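Local coordinates for protein putative alpha KG dependent 2,4-D dioxygenase (Burkholderia xenovorans, PDB 5J92) that binds an iron(II) ion and probably works as a 2-oxoglutarate-dependent dioxygenase of the TauD/TfdA family, at residues R166-V169 with E170-C174; R235-L238 with R239-E243; K160-D163 with H164-K167. All blocks are in the same frame, centred on the assembly; numbering follows the deposited sequence.

Interaction 1: residues R166-V169 with E170-C174; sequences RKVV and EGLSC
L172 turns its side chain back under the end of helix 163-169 and lays its CG and CD1 against the backbone of V168 and V169. CD1 comes within 3.3 Å of V168 O and 3.8 Å of V169 CA, and its reach to the side chain of V168 is looser, 4.5 Å to CG1. The chi1 of -64° sets L172 CG beside its own backbone N, on the side where these carbonyls lie. That N donates to V169 O over 3.1 Å in an almost straight bond (169° at the hydrogen). The bond closes a type II beta turn from V169 to L172, with G171 taking the positive phi of the turn, and so carries the chain from the helix into strand 173-176. V169 packs its side chain on L205 and V206 of strand 201-208. E170, bent at chi2, swings its carboxylate along the helix, where OE2 hydrogen-bonds to Y158 OH and OE1 forms a salt bridge with K215 NZ. A water lies 3.0 Å from E170 O, in reach also of V168 O by a weak bond. One backbone bond and leucine-to-carbonyl packing thus fix the turn from within; the water meets backbone oxygens on the side of L172, and on the other side the E170 carboxylate anchors the turn to Y158 and K215.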
loop_
_atom_site.group_PDB
_atom_site.type_symbol
_atom_site.label_atom_id
_atom_site.label_comp_id
_atom_site.label_asym_id
_atom_site.label_seq_id
_atom_site.Cartn_x
_atom_site.Cartn_y
_atom_site.Cartn_z
ATOM N N ARG A 166 1.694 -10.067 16.667
ATOM C CA ARG A 166 2.727 -11.049 16.974
ATOM C C ARG A 166 2.123 -12.411 17.274
ATOM O O ARG A 166 2.646 -13.444 16.836
ATOM C CB ARG A 166 3.557 -10.593 18.174
ATOM C CG ARG A 166 4.680 -11.561 18.507
ATOM C CD ARG A 166 5.836 -11.326 17.573
ATOM N NE ARG A 166 6.181 -9.911 17.606
ATOM C CZ ARG A 166 7.068 -9.379 18.439
ATOM N NH1 ARG A 166 7.720 -10.155 19.294
ATOM N NH2 ARG A 166 7.301 -8.070 18.414
ATOM N N LYS A 167 1.039 -12.436 18.048
ATOM C CA LYS A 167 0.432 -13.710 18.407
ATOM C C LYS A 167 -0.195 -14.381 17.192
ATOM O O LYS A 167 -0.198 -15.618 17.088
ATOM C CB LYS A 167 -0.607 -13.507 19.513
ATOM C CG LYS A 167 -0.016 -13.165 20.884
ATOM C CD LYS A 167 -1.125 -12.772 21.860
ATOM C CE LYS A 167 -0.670 -12.845 23.309
ATOM N NZ LYS A 167 0.536 -12.017 23.590
ATOM N N VAL A 168 -0.775 -13.584 16.292
ATOM C CA VAL A 168 -1.493 -14.141 15.150
ATOM C C VAL A 168 -0.522 -14.770 14.147
ATOM O O VAL A 168 -0.801 -15.834 13.589
ATOM C CB VAL A 168 -2.387 -13.063 14.508
ATOM C CG1 VAL A 168 -2.940 -13.545 13.173
ATOM C CG2 VAL A 168 -3.542 -12.750 15.435
ATOM N N VAL A 169 0.615 -14.120 13.876
ATOM C CA VAL A 169 1.487 -14.619 12.813
ATOM C C VAL A 169 2.227 -15.893 13.221
ATOM O O VAL A 169 2.704 -16.629 12.351
ATOM C CB VAL A 169 2.494 -13.545 12.350
ATOM C CG1 VAL A 169 1.762 -12.310 11.833
ATOM C CG2 VAL A 169 3.486 -13.196 13.467
ATOM N N GLU A 170 2.385 -16.147 14.518
ATOM C CA GLU A 170 3.178 -17.278 14.981
ATOM C C GLU A 170 2.672 -18.595 14.400
ATOM O O GLU A 170 1.523 -18.981 14.625
ATOM C CB GLU A 170 3.155 -17.324 16.515
ATOM C CG GLU A 170 4.422 -17.877 17.144
ATOM C CD GLU A 170 5.661 -17.090 16.732
ATOM O OE1 GLU A 170 6.753 -17.700 16.684
ATOM O OE2 GLU A 170 5.560 -15.862 16.458
ATOM N N GLY A 171 3.535 -19.279 13.651
ATOM C CA GLY A 171 3.229 -20.593 13.106
ATOM C C GLY A 171 2.438 -20.605 11.812
ATOM O O GLY A 171 2.106 -21.688 11.318
ATOM N N LEU A 172 2.121 -19.453 11.250
ATOM C CA LEU A 172 1.369 -19.430 10.010
ATOM C C LEU A 172 2.273 -19.728 8.818
ATOM O O LEU A 172 3.487 -19.500 8.843
ATOM C CB LEU A 172 0.705 -18.067 9.809
ATOM C CG LEU A 172 -0.366 -17.597 10.795
ATOM C CD1 LEU A 172 -0.911 -16.282 10.302
ATOM C CD2 LEU A 172 -1.485 -18.639 10.947
ATOM N N SER A 173 1.652 -20.230 7.753
ATOM C CA SER A 173 2.288 -20.359 6.456
ATOM C C SER A 173 1.417 -19.650 5.429
ATOM O O SER A 173 0.205 -19.490 5.615
ATOM C CB SER A 173 2.506 -21.830 6.060
ATOM O OG SER A 173 3.466 -22.427 6.910
ATOM N N CYS A 174 2.050 -19.225 4.341
ATOM C CA CYS A 174 1.375 -18.459 3.305
ATOM C C CYS A 174 1.544 -19.124 1.953
ATOM O O CYS A 174 2.490 -19.878 1.728
ATOM C CB CYS A 174 1.921 -17.042 3.207
ATOM S SG CYS A 174 1.550 -16.018 4.615
HETATM O O HOH W 1 -1.318 -18.497 15.588
#

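Interaction 2: residues R235-L238 with R239-E243; sequences RDLL and RELTE
Within helix 231-245, which lines the interface with the second subunit, D236 and R239 lie side by side and point the same way. Both have CG anti to the backbone N, and a bend at chi3 (53°) brings the R239 guanidinium back to the carboxylate. Its grip is side-on and chiefly on one oxygen: NE reaches D236 OD1 at 3.0 Å and NH2 reaches the same OD1 at 3.1 Å, with a weak bond from NH2 to OD2 of 3.4 Å. Both nitrogens come from the same face of the carboxylate, well above its plane, although OD1 sits close to the plane of the guanidinium; the two groups are turned 50° apart. NH2 also holds E240 OE1, 2.8 Å away, on the anti side of that carboxylate. With a long salt bridge from NH1 to E243 OE1, 4.0 Å, this makes a network centred on R239, and it continues across the dimer: D236 pairs with R119, E240 with R274 and E243 with R272, all of the second subunit. The several arginines would probably favour ionised carboxylates here. Elsewhere round the helix the leucines face inward, L237 CG resting 3.8 Å from L241 CD1. L238 O takes two donors from opposite faces of its plane, the helical T242 N (2.9 Å) and T242 OG1 (2.8 Å), so the threonine hydroxyl is satisfied within its own helix.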
loop_
_atom_site.group_PDB
_atom_site.type_symbol
_atom_site.label_atom_id
_atom_site.label_comp_id
_atom_site.label_asym_id
_atom_site.label_seq_id
_atom_site.Cartn_x
_atom_site.Cartn_y
_atom_site.Cartn_z
ATOM N N ARG A 235 -5.755 -12.474 3.057
ATOM C CA ARG A 235 -5.380 -11.274 2.313
ATOM C C ARG A 235 -5.355 -10.045 3.214
ATOM O O ARG A 235 -4.461 -9.196 3.103
ATOM C CB ARG A 235 -6.365 -11.056 1.164
ATOM C CG ARG A 235 -6.262 -12.135 0.107
ATOM C CD ARG A 235 -6.942 -11.710 -1.157
ATOM N NE ARG A 235 -6.691 -12.672 -2.217
ATOM C CZ ARG A 235 -5.699 -12.551 -3.092
ATOM N NH1 ARG A 235 -4.877 -11.517 -3.020
ATOM N NH2 ARG A 235 -5.536 -13.466 -4.039
ATOM N N ASP A 236 -6.323 -9.934 4.118
ATOM C CA ASP A 236 -6.364 -8.764 4.980
ATOM C C ASP A 236 -5.200 -8.764 5.967
ATOM O O ASP A 236 -4.630 -7.702 6.258
ATOM C CB ASP A 236 -7.699 -8.685 5.719
ATOM C CG ASP A 236 -7.907 -7.324 6.383
ATOM O OD1 ASP A 236 -8.114 -6.325 5.644
ATOM O OD2 ASP A 236 -7.835 -7.262 7.631
ATOM N N LEU A 237 -4.825 -9.940 6.489
ATOM C CA LEU A 237 -3.662 -10.004 7.372
ATOM C C LEU A 237 -2.404 -9.587 6.630
ATOM O O LEU A 237 -1.605 -8.799 7.143
ATOM C CB LEU A 237 -3.492 -11.405 7.972
ATOM C CG LEU A 237 -2.213 -11.552 8.806
ATOM C CD1 LEU A 237 -2.227 -10.601 10.002
ATOM C CD2 LEU A 237 -2.016 -12.996 9.305
ATOM N N LEU A 238 -2.221 -10.089 5.402
ATOM C CA LEU A 238 -1.031 -9.714 4.640
ATOM C C LEU A 238 -1.046 -8.236 4.275
ATOM O O LEU A 238 0.012 -7.600 4.261
ATOM C CB LEU A 238 -0.906 -10.572 3.379
ATOM C CG LEU A 238 -0.681 -12.069 3.667
ATOM C CD1 LEU A 238 -0.472 -12.890 2.372
ATOM C CD2 LEU A 238 0.439 -12.302 4.674
ATOM N N ARG A 239 -2.226 -7.674 3.990
ATOM C CA ARG A 239 -2.334 -6.242 3.747
ATOM C C ARG A 239 -1.867 -5.453 4.966
ATOM O O ARG A 239 -1.081 -4.507 4.846
ATOM C CB ARG A 239 -3.782 -5.870 3.407
ATOM C CG ARG A 239 -4.016 -4.360 3.229
ATOM C CD ARG A 239 -5.480 -3.952 3.469
ATOM N NE ARG A 239 -5.985 -4.423 4.767
ATOM C CZ ARG A 239 -5.648 -3.882 5.933
ATOM N NH1 ARG A 239 -4.806 -2.856 5.964
ATOM N NH2 ARG A 239 -6.141 -4.371 7.071
ATOM N N GLU A 240 -2.357 -5.828 6.148
ATOM C CA GLU A 240 -2.002 -5.104 7.362
ATOM C C GLU A 240 -0.509 -5.223 7.654
ATOM O O GLU A 240 0.136 -4.231 8.016
ATOM C CB GLU A 240 -2.840 -5.611 8.531
ATOM C CG GLU A 240 -2.673 -4.813 9.819
ATOM C CD GLU A 240 -3.449 -3.491 9.820
ATOM O OE1 GLU A 240 -4.271 -3.272 8.896
ATOM O OE2 GLU A 240 -3.241 -2.675 10.752
ATOM N N LEU A 241 0.054 -6.431 7.510
ATOM C CA LEU A 241 1.479 -6.631 7.757
ATOM C C LEU A 241 2.337 -5.853 6.762
ATOM O O LEU A 241 3.356 -5.264 7.140
ATOM C CB LEU A 241 1.827 -8.122 7.699
ATOM C CG LEU A 241 1.212 -8.992 8.799
ATOM C CD1 LEU A 241 1.453 -10.488 8.563
ATOM C CD2 LEU A 241 1.724 -8.574 10.146
ATOM N N THR A 242 1.950 -5.847 5.482
ATOM C CA THR A 242 2.761 -5.175 4.470
ATOM C C THR A 242 2.772 -3.665 4.669
ATOM O O THR A 242 3.822 -3.026 4.530
ATOM C CB THR A 242 2.257 -5.530 3.077
ATOM O OG1 THR A 242 2.344 -6.948 2.910
ATOM C CG2 THR A 242 3.114 -4.847 2.026
ATOM N N GLU A 243 1.622 -3.080 5.009
ATOM C CA GLU A 243 1.613 -1.654 5.310
ATOM C C GLU A 243 2.482 -1.370 6.523
ATOM O O GLU A 243 3.285 -0.429 6.519
ATOM C CB GLU A 243 0.192 -1.144 5.553
ATOM C CG GLU A 243 0.163 0.341 5.991
ATOM C CD GLU A 243 -1.240 0.880 6.274
ATOM O OE1 GLU A 243 -2.228 0.157 6.016
ATOM O OE2 GLU A 243 -1.352 2.044 6.732
#

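Interaction 3: residues K160-D163 with H164-K167; sequences KLPD and HLRK
L161 and P162 pack against L165 on the inner side of the turn that starts helix 163-169. L161 CD2 lies 4.1 Å from L165 CB, the two leucines crossing at about a right angle, whereas the P162 ring runs alongside L165 with CG 4.2 Å from CD1. L161 also touches L241 and F244 of helix 231-245, and P162 touches F244. P162 occupies the N-cap position, and its carbonyl opens the helical bonding: R166 N donates to P162 O at 2.9 Å, nearly straight at 165°. H164 stands at the edge of the cluster with chi1 at 75°, which puts L165 CG over one face of its ring, toward the rim, while ND1 and CE1 approach P162 CB obliquely; beyond it lies I277 of the second subunit. The exposed outer side has little packing and is held by a salt bridge: across one helical turn K167 NZ meets D163 OD2 at 2.7 Å on its syn lone pair, with a weaker bond to OD1. A final bend at chi4 (56°) turns the ammonium back onto the carboxylate. R166 NE passes L161 CB at 3.9 Å, and its guanidinium makes a cation-pi contact with Y158.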
loop_
_atom_site.group_PDB
_atom_site.type_symbol
_atom_site.label_atom_id
_atom_site.label_comp_id
_atom_site.label_asym_id
_atom_site.label_seq_id
_atom_site.Cartn_x
_atom_site.Cartn_y
_atom_site.Cartn_z
ATOM N N LYS A 160 8.897 -5.236 15.980
ATOM C CA LYS A 160 8.087 -4.117 16.430
ATOM C C LYS A 160 6.586 -4.380 16.302
ATOM O O LYS A 160 5.794 -3.484 16.585
ATOM C CB LYS A 160 8.475 -2.854 15.647
ATOM C CG LYS A 160 9.854 -2.296 15.991
ATOM C CD LYS A 160 10.068 -2.029 17.470
ATOM C CE LYS A 160 11.406 -1.311 17.732
ATOM N NZ LYS A 160 12.640 -2.086 17.383
ATOM N N LEU A 161 6.172 -5.584 15.903
ATOM C CA LEU A 161 4.747 -5.853 15.717
ATOM C C LEU A 161 3.969 -5.612 17.011
ATOM O O LEU A 161 4.465 -5.916 18.106
ATOM C CB LEU A 161 4.511 -7.295 15.255
ATOM C CG LEU A 161 4.704 -7.667 13.790
ATOM C CD1 LEU A 161 4.534 -9.195 13.628
ATOM C CD2 LEU A 161 3.681 -6.932 12.910
ATOM N N PRO A 162 2.769 -5.032 16.924
ATOM C CA PRO A 162 1.870 -5.008 18.082
ATOM C C PRO A 162 1.644 -6.422 18.582
ATOM O O PRO A 162 1.648 -7.381 17.807
ATOM C CB PRO A 162 0.569 -4.420 17.525
ATOM C CG PRO A 162 0.872 -3.885 16.196
ATOM C CD PRO A 162 2.279 -4.220 15.803
ATOM N N ASP A 163 1.395 -6.535 19.887
ATOM C CA ASP A 163 1.343 -7.848 20.520
ATOM C C ASP A 163 0.315 -8.765 19.861
ATOM O O ASP A 163 0.567 -9.965 19.688
ATOM C CB ASP A 163 1.037 -7.701 22.005
ATOM C CG ASP A 163 0.944 -9.039 22.701
ATOM O OD1 ASP A 163 2.012 -9.590 23.051
ATOM O OD2 ASP A 163 -0.189 -9.554 22.872
ATOM N N HIS A 164 -0.851 -8.230 19.500
ATOM C CA HIS A 164 -1.892 -9.083 18.937
ATOM C C HIS A 164 -1.509 -9.591 17.547
ATOM O O HIS A 164 -1.886 -10.703 17.167
ATOM C CB HIS A 164 -3.237 -8.350 18.919
ATOM C CG HIS A 164 -3.349 -7.298 17.860
ATOM N ND1 HIS A 164 -2.792 -6.044 17.992
ATOM C CD2 HIS A 164 -3.958 -7.314 16.651
ATOM C CE1 HIS A 164 -3.054 -5.333 16.909
ATOM N NE2 HIS A 164 -3.767 -6.077 16.083
ATOM N N LEU A 165 -0.796 -8.788 16.755
ATOM C CA LEU A 165 -0.304 -9.295 15.475
ATOM C C LEU A 165 0.836 -10.287 15.667
ATOM O O LEU A 165 0.945 -11.251 14.907
ATOM C CB LEU A 165 0.146 -8.154 14.563
ATOM C CG LEU A 165 -0.998 -7.321 13.975
ATOM C CD1 LEU A 165 -0.457 -6.272 13.024
ATOM C CD2 LEU A 165 -2.025 -8.208 13.283
ATOM N N ARG A 166 1.694 -10.067 16.667
ATOM C CA ARG A 166 2.727 -11.049 16.974
ATOM C C ARG A 166 2.123 -12.411 17.274
ATOM O O ARG A 166 2.646 -13.444 16.836
ATOM C CB ARG A 166 3.557 -10.593 18.174
ATOM C CG ARG A 166 4.680 -11.561 18.507
ATOM C CD ARG A 166 5.836 -11.326 17.573
ATOM N NE ARG A 166 6.181 -9.911 17.606
ATOM C CZ ARG A 166 7.068 -9.379 18.439
ATOM N NH1 ARG A 166 7.720 -10.155 19.294
ATOM N NH2 ARG A 166 7.301 -8.070 18.414
ATOM N N LYS A 167 1.039 -12.436 18.048
ATOM C CA LYS A 167 0.432 -13.710 18.407
ATOM C C LYS A 167 -0.195 -14.381 17.192
ATOM O O LYS A 167 -0.198 -15.618 17.088
ATOM C CB LYS A 167 -0.607 -13.507 19.513
ATOM C CG LYS A 167 -0.016 -13.165 20.884
ATOM C CD LYS A 167 -1.125 -12.772 21.860
ATOM C CE LYS A 167 -0.670 -12.845 23.309
ATOM N NZ LYS A 167 0.536 -12.017 23.590
#

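Interactions 1 and 3 are the two ends of one short helix, 163-169, sharing R166 and K167, with centres about 10 Å apart. Interaction 2 belongs to helix 231-245, which packs against both: L172 CD1 lies 3.6 Å from L237 CD2 and V169 CG1 3.8 Å from L241 CD1, while L241 CD2 is also 3.8 Å from L161 CD2. L237 and L241 are the leucines that touch both neighbours: L237 meets V168, L172 and L165, and L241 meets V169, L161 and L165. The charged side of their helix is turned to the second subunit. Interactions 1 and 3 lie away from the iron site formed by H122, D124 and H271; in interaction 2, the T242 side chain comes to about 9 Å from that of H122.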